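Local coordinates for solute-binding protein Csal_2479 (Chromohalobacter salexigens, PDB 4P1L), which binds D-glucuronate and probably delivers it to a tripartite ATP-independent periplasmic (TRAP) transport system for uptake into the cytoplasm, at residues A[25-37]-A[57-70]. Numbering follows the deposited sequence. Where two conformers were deposited one is given.
Sequences SWRGWNIHPPSYP and VEPKVYHNAVLGDQ. With BDP (beta-D-glucopyranuronic acid), chain C.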
loop_
_atom_site.group_PDB
_atom_site.type_symbol
_atom_site.label_atom_id
_atom_site.label_comp_id
_atom_site.label_asym_id
_atom_site.label_seq_id
_atom_site.Cartn_x
_atom_site.Cartn_y
_atom_site.Cartn_z
ATOM N N SER A 25 -27.004 0.614 -6.095
ATOM C CA SER A 25 -26.249 0.640 -4.845
ATOM C C SER A 25 -24.931 -0.173 -4.838
ATOM O O SER A 25 -24.931 -1.389 -5.028
ATOM C CB SER A 25 -27.125 0.142 -3.704
ATOM O OG SER A 25 -26.458 0.338 -2.481
ATOM N N TRP A 26 -23.817 0.508 -4.585
ATOM C CA TRP A 26 -22.502 -0.131 -4.493
ATOM C C TRP A 26 -21.946 0.065 -3.088
ATOM O O TRP A 26 -22.090 1.150 -2.525
ATOM C CB TRP A 26 -21.522 0.532 -5.465
ATOM C CG TRP A 26 -21.469 -0.077 -6.821
ATOM C CD1 TRP A 26 -22.325 -0.987 -7.357
ATOM C CD2 TRP A 26 -20.469 0.181 -7.825
ATOM N NE1 TRP A 26 -21.935 -1.306 -8.647
ATOM C CE2 TRP A 26 -20.799 -0.605 -8.958
ATOM C CE3 TRP A 26 -19.341 1.012 -7.880
ATOM C CZ2 TRP A 26 -20.026 -0.597 -10.131
ATOM C CZ3 TRP A 26 -18.575 1.018 -9.046
ATOM C CH2 TRP A 26 -18.920 0.220 -10.152
ATOM N N ARG A 27 -21.303 -0.956 -2.530
ATOM C CA ARG A 27 -20.560 -0.786 -1.280
ATOM C C ARG A 27 -19.062 -0.881 -1.550
ATOM O O ARG A 27 -18.593 -1.775 -2.261
ATOM C CB ARG A 27 -20.901 -1.853 -0.244
ATOM C CG ARG A 27 -22.360 -2.083 -0.039
ATOM C CD ARG A 27 -22.553 -3.546 0.238
ATOM N NE ARG A 27 -22.546 -3.820 1.661
ATOM C CZ ARG A 27 -22.178 -4.975 2.205
ATOM N NH1 ARG A 27 -21.736 -5.980 1.453
ATOM N NH2 ARG A 27 -22.236 -5.114 3.519
ATOM N N GLY A 28 -18.337 0.041 -0.941
ATOM C CA GLY A 28 -16.904 0.113 -1.122
ATOM C C GLY A 28 -16.169 0.083 0.198
ATOM O O GLY A 28 -16.723 0.407 1.263
ATOM N N TRP A 29 -14.892 -0.279 0.106
ATOM C CA TRP A 29 -14.086 -0.581 1.285
ATOM C C TRP A 29 -12.854 0.309 1.338
ATOM O O TRP A 29 -12.162 0.512 0.330
ATOM C CB TRP A 29 -13.649 -2.048 1.217
ATOM C CG TRP A 29 -12.857 -2.568 2.397
ATOM C CD1 TRP A 29 -13.357 -3.203 3.499
ATOM C CD2 TRP A 29 -11.443 -2.519 2.576
ATOM N NE1 TRP A 29 -12.349 -3.540 4.358
ATOM C CE2 TRP A 29 -11.160 -3.125 3.822
ATOM C CE3 TRP A 29 -10.380 -2.005 1.821
ATOM C CZ2 TRP A 29 -9.868 -3.241 4.319
ATOM C CZ3 TRP A 29 -9.086 -2.126 2.329
ATOM C CH2 TRP A 29 -8.848 -2.750 3.555
ATOM N N ASN A 30 -12.586 0.844 2.522
ATOM C CA ASN A 30 -11.345 1.558 2.816
ATOM C C ASN A 30 -10.928 1.186 4.230
ATOM O O ASN A 30 -11.773 1.146 5.119
ATOM C CB ASN A 30 -11.612 3.059 2.696
ATOM C CG ASN A 30 -10.445 3.901 3.062
ATOM O OD1 ASN A 30 -9.274 3.500 2.909
ATOM N ND2 ASN A 30 -10.737 5.137 3.462
ATOM N N ILE A 31 -9.645 0.881 4.435
ATOM C CA ILE A 31 -9.159 0.542 5.762
ATOM C C ILE A 31 -8.962 1.796 6.647
ATOM O O ILE A 31 -8.994 1.704 7.891
ATOM C CB ILE A 31 -7.827 -0.282 5.682
ATOM C CG1 ILE A 31 -7.446 -0.866 7.043
ATOM C CG2 ILE A 31 -6.643 0.559 5.153
ATOM C CD1 ILE A 31 -6.458 -2.045 6.962
ATOM N N HIS A 32 -8.739 2.950 6.005
ATOM C CA HIS A 32 -8.338 4.181 6.714
ATOM C C HIS A 32 -9.566 4.980 7.176
ATOM O O HIS A 32 -10.695 4.701 6.763
ATOM C CB HIS A 32 -7.478 5.070 5.809
ATOM C CG HIS A 32 -6.191 4.424 5.369
ATOM N ND1 HIS A 32 -5.100 4.311 6.200
ATOM C CD2 HIS A 32 -5.828 3.857 4.189
ATOM C CE1 HIS A 32 -4.119 3.689 5.560
ATOM N NE2 HIS A 32 -4.538 3.407 4.338
ATOM N N PRO A 33 -9.341 5.974 8.048
ATOM C CA PRO A 33 -10.455 6.870 8.409
ATOM C C PRO A 33 -10.938 7.684 7.201
ATOM O O PRO A 33 -10.173 7.863 6.239
ATOM C CB PRO A 33 -9.837 7.793 9.459
ATOM C CG PRO A 33 -8.618 7.061 9.969
ATOM C CD PRO A 33 -8.111 6.260 8.815
ATOM N N PRO A 34 -12.179 8.199 7.252
ATOM C CA PRO A 34 -12.717 9.011 6.167
ATOM C C PRO A 34 -11.817 10.207 5.832
ATOM O O PRO A 34 -11.774 10.565 4.677
ATOM C CB PRO A 34 -14.080 9.504 6.705
ATOM C CG PRO A 34 -14.406 8.621 7.870
ATOM C CD PRO A 34 -13.130 8.013 8.365
ATOM N N SER A 35 -11.136 10.804 6.815
ATOM C CA SER A 35 -10.364 12.019 6.567
ATOM C C SER A 35 -8.936 11.765 6.051
ATOM O O SER A 35 -8.198 12.700 5.719
ATOM C CB SER A 35 -10.302 12.860 7.842
ATOM O OG SER A 35 -9.517 12.178 8.809
ATOM N N TYR A 36 -8.537 10.506 5.992
ATOM C CA TYR A 36 -7.252 10.148 5.417
ATOM C C TYR A 36 -7.275 10.507 3.922
ATOM O O TYR A 36 -8.326 10.492 3.320
ATOM C CB TYR A 36 -7.090 8.653 5.602
ATOM C CG TYR A 36 -5.698 8.107 5.417
ATOM C CD1 TYR A 36 -4.761 8.231 6.421
ATOM C CD2 TYR A 36 -5.358 7.403 4.271
ATOM C CE1 TYR A 36 -3.484 7.693 6.283
ATOM C CE2 TYR A 36 -4.070 6.834 4.107
ATOM C CZ TYR A 36 -3.150 6.989 5.138
ATOM O OH TYR A 36 -1.882 6.471 5.046
ATOM N N PRO A 37 -6.116 10.810 3.314
ATOM C CA PRO A 37 -6.167 11.167 1.892
ATOM C C PRO A 37 -6.945 10.173 1.036
ATOM O O PRO A 37 -7.737 10.609 0.192
ATOM C CB PRO A 37 -4.696 11.193 1.501
ATOM C CG PRO A 37 -4.024 11.672 2.759
ATOM C CD PRO A 37 -4.768 11.004 3.874
ATOM N N VAL A 57 -25.780 4.423 -10.442
ATOM C CA VAL A 57 -24.818 3.790 -9.573
ATOM C C VAL A 57 -24.550 4.737 -8.429
ATOM O O VAL A 57 -24.087 5.853 -8.646
ATOM C CB VAL A 57 -23.510 3.521 -10.284
ATOM C CG1 VAL A 57 -22.573 2.738 -9.351
ATOM C CG2 VAL A 57 -23.752 2.785 -11.621
ATOM N N GLU A 58 -24.848 4.283 -7.220
ATOM C CA GLU A 58 -24.736 5.106 -6.025
ATOM C C GLU A 58 -23.792 4.468 -5.014
ATOM O O GLU A 58 -24.233 3.744 -4.123
ATOM C CB GLU A 58 -26.123 5.310 -5.403
ATOM C CG GLU A 58 -27.111 5.862 -6.420
ATOM C CD GLU A 58 -28.491 6.145 -5.855
ATOM O OE1 GLU A 58 -28.663 6.095 -4.619
ATOM O OE2 GLU A 58 -29.398 6.434 -6.662
ATOM N N PRO A 59 -22.483 4.724 -5.162
ATOM C CA PRO A 59 -21.529 4.083 -4.247
ATOM C C PRO A 59 -21.561 4.674 -2.846
ATOM O O PRO A 59 -21.799 5.875 -2.644
ATOM C CB PRO A 59 -20.172 4.344 -4.914
ATOM C CG PRO A 59 -20.507 4.742 -6.350
ATOM C CD PRO A 59 -21.798 5.455 -6.242
ATOM N N LYS A 60 -21.340 3.803 -1.867
ATOM C CA LYS A 60 -21.211 4.221 -0.489
ATOM C C LYS A 60 -19.929 3.650 0.038
ATOM O O LYS A 60 -19.699 2.443 -0.061
ATOM C CB LYS A 60 -22.392 3.719 0.347
ATOM C CG LYS A 60 -22.508 4.401 1.709
ATOM C CD LYS A 60 -23.794 3.998 2.449
ATOM C CE LYS A 60 -25.073 4.538 1.784
ATOM N NZ LYS A 60 -26.291 4.405 2.675
ATOM N N VAL A 61 -19.081 4.509 0.597
ATOM C CA VAL A 61 -17.785 4.046 1.113
ATOM C C VAL A 61 -17.893 3.710 2.594
ATOM O O VAL A 61 -18.403 4.500 3.384
ATOM C CB VAL A 61 -16.655 5.085 0.908
ATOM C CG1 VAL A 61 -15.314 4.497 1.358
ATOM C CG2 VAL A 61 -16.612 5.529 -0.543
ATOM N N TYR A 62 -17.449 2.513 2.945
ATOM C CA TYR A 62 -17.324 2.113 4.338
ATOM C C TYR A 62 -15.854 2.225 4.742
ATOM O O TYR A 62 -15.029 1.419 4.342
ATOM C CB TYR A 62 -17.838 0.695 4.544
ATOM C CG TYR A 62 -19.359 0.605 4.455
ATOM C CD1 TYR A 62 -20.014 0.596 3.230
ATOM C CD2 TYR A 62 -20.132 0.545 5.614
ATOM C CE1 TYR A 62 -21.431 0.509 3.177
ATOM C CE2 TYR A 62 -21.506 0.458 5.564
ATOM C CZ TYR A 62 -22.156 0.437 4.353
ATOM O OH TYR A 62 -23.536 0.365 4.337
ATOM N N HIS A 63 -15.546 3.225 5.549
ATOM C CA HIS A 63 -14.199 3.445 6.024
ATOM C C HIS A 63 -13.896 2.635 7.287
ATOM O O HIS A 63 -14.762 1.916 7.800
ATOM C CB HIS A 63 -14.011 4.929 6.326
ATOM C CG HIS A 63 -14.360 5.819 5.193
ATOM N ND1 HIS A 63 -13.430 6.190 4.250
ATOM C CD2 HIS A 63 -15.517 6.419 4.840
ATOM C CE1 HIS A 63 -14.000 6.968 3.350
ATOM N NE2 HIS A 63 -15.264 7.142 3.701
ATOM N N ASN A 64 -12.655 2.761 7.762
ATOM C CA ASN A 64 -12.215 2.130 9.001
ATOM C C ASN A 64 -12.291 0.599 9.002
ATOM O O ASN A 64 -12.352 -0.019 10.070
ATOM C CB ASN A 64 -13.042 2.655 10.187
ATOM C CG ASN A 64 -12.848 4.141 10.444
ATOM O OD1 ASN A 64 -13.827 4.914 10.534
ATOM N ND2 ASN A 64 -11.596 4.553 10.575
ATOM N N ALA A 65 -12.262 -0.015 7.824
ATOM C CA ALA A 65 -12.362 -1.460 7.721
ATOM C C ALA A 65 -13.608 -2.006 8.425
ATOM O O ALA A 65 -13.631 -3.164 8.826
ATOM C CB ALA A 65 -11.092 -2.124 8.285
ATOM N N VAL A 66 -14.631 -1.169 8.570
ATOM C CA VAL A 66 -15.922 -1.586 9.120
ATOM C C VAL A 66 -16.416 -2.907 8.508
ATOM O O VAL A 66 -17.024 -3.728 9.189
ATOM C CB VAL A 66 -16.974 -0.496 8.862
ATOM C CG1 VAL A 66 -18.379 -1.030 9.091
ATOM C CG2 VAL A 66 -16.710 0.708 9.765
ATOM N N LEU A 67 -16.167 -3.104 7.215
ATOM C CA LEU A 67 -16.632 -4.315 6.532
ATOM C C LEU A 67 -15.594 -5.451 6.463
ATOM O O LEU A 67 -15.814 -6.432 5.746
ATOM C CB LEU A 67 -17.160 -3.979 5.133
ATOM C CG LEU A 67 -18.333 -2.999 5.110
ATOM C CD1 LEU A 67 -18.754 -2.662 3.666
ATOM C CD2 LEU A 67 -19.534 -3.544 5.904
ATOM N N GLY A 68 -14.489 -5.333 7.204
ATOM C CA GLY A 68 -13.532 -6.431 7.363
ATOM C C GLY A 68 -12.083 -6.022 7.165
ATOM O O GLY A 68 -11.825 -4.947 6.624
ATOM N N ASP A 69 -11.116 -6.839 7.613
ATOM C CA ASP A 69 -9.683 -6.513 7.414
ATOM C C ASP A 69 -9.369 -6.748 5.945
ATOM O O ASP A 69 -10.184 -7.302 5.207
ATOM C CB ASP A 69 -8.731 -7.333 8.332
ATOM C CG ASP A 69 -7.183 -6.969 8.168
ATOM O OD1 ASP A 69 -6.768 -5.808 7.855
ATOM O OD2 ASP A 69 -6.345 -7.887 8.385
ATOM N N GLN A 70 -8.181 -6.332 5.544
ATOM C CA GLN A 70 -7.830 -6.237 4.127
ATOM C C GLN A 70 -7.935 -7.552 3.348
ATOM O O GLN A 70 -8.554 -7.577 2.264
ATOM C CB GLN A 70 -6.468 -5.540 3.929
ATOM C CG GLN A 70 -6.219 -5.120 2.465
ATOM C CD GLN A 70 -5.519 -3.780 2.258
ATOM O OE1 GLN A 70 -5.568 -3.220 1.152
ATOM N NE2 GLN A 70 -4.841 -3.269 3.296
HETATM C C1 BDP C . -0.917 1.435 4.821
HETATM C C2 BDP C . -1.824 0.998 3.679
HETATM C C3 BDP C . -2.957 0.217 4.229
HETATM C C4 BDP C . -2.385 -0.964 4.947
HETATM C C5 BDP C . -1.419 -0.510 6.073
HETATM C C6 BDP C . -0.772 -1.682 6.811
HETATM O O2 BDP C . -2.301 2.186 3.071
HETATM O O3 BDP C . -3.732 -0.315 3.031
HETATM O O4 BDP C . -3.438 -1.765 5.510
HETATM O O5 BDP C . -0.416 0.284 5.521
HETATM O O6A BDP C . 0.419 -1.504 7.226
HETATM O O1 BDP C . 0.171 2.124 4.312
HETATM O O6B BDP C . -1.440 -2.710 7.046
HETATM O O HOH W 1 -8.502 2.984 10.206
#
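Trp26 pairs with Pro59 and Gly28 with Val61 in parallel bridges; their N and O atoms bond to Glu58, Lys60 and Tyr62. Gly28 N gives to Lys60 O at 2.9 Å. Further along, Ala65 N meets a lone pair of Asn30 O, and Asn64 N reaches His32 O. The indole NE1 of Trp29 donates to Gly68 O at 2.7 Å, nearly in the ring plane. Asn30 ND2 gives to His63 ND1 at 3.0 Å, with amide and imidazole planes 76° apart; His63 NE2 is held by Glu43.

Strands 26-29 and 59-62 belong to a right-handed beta-alpha-beta unit, with helix 37-52 as the crossover. The loop after strand 26-29 and the start of helix 70-78 reach the sugar pocket. There His32 NE2 donates to BDP O2 at 2.8 Å, and Gln70 NE2 to BDP O3 at 3.2 Å. Gln70 OE1 accepts from Asn88 N, and Ile31 CD1 approaches BDP O4.

The rest is van der Waals and CH-pi contact. Val57 CG1 sits over the five-membered ring of Trp26. Pro34 CA lies over one face of His63, 3.6 Å from the ring centroid. With CG anti to the backbone N (chi1 -177°), Trp29 brings CH2 to 3.7 Å from Gln70 CB. Replacing this indole by an alanine would probably leave Gly68 O without its indole donor and open a gap beside Gln70 CB and CG. Ile31 CG1 packs on Ala65 CB.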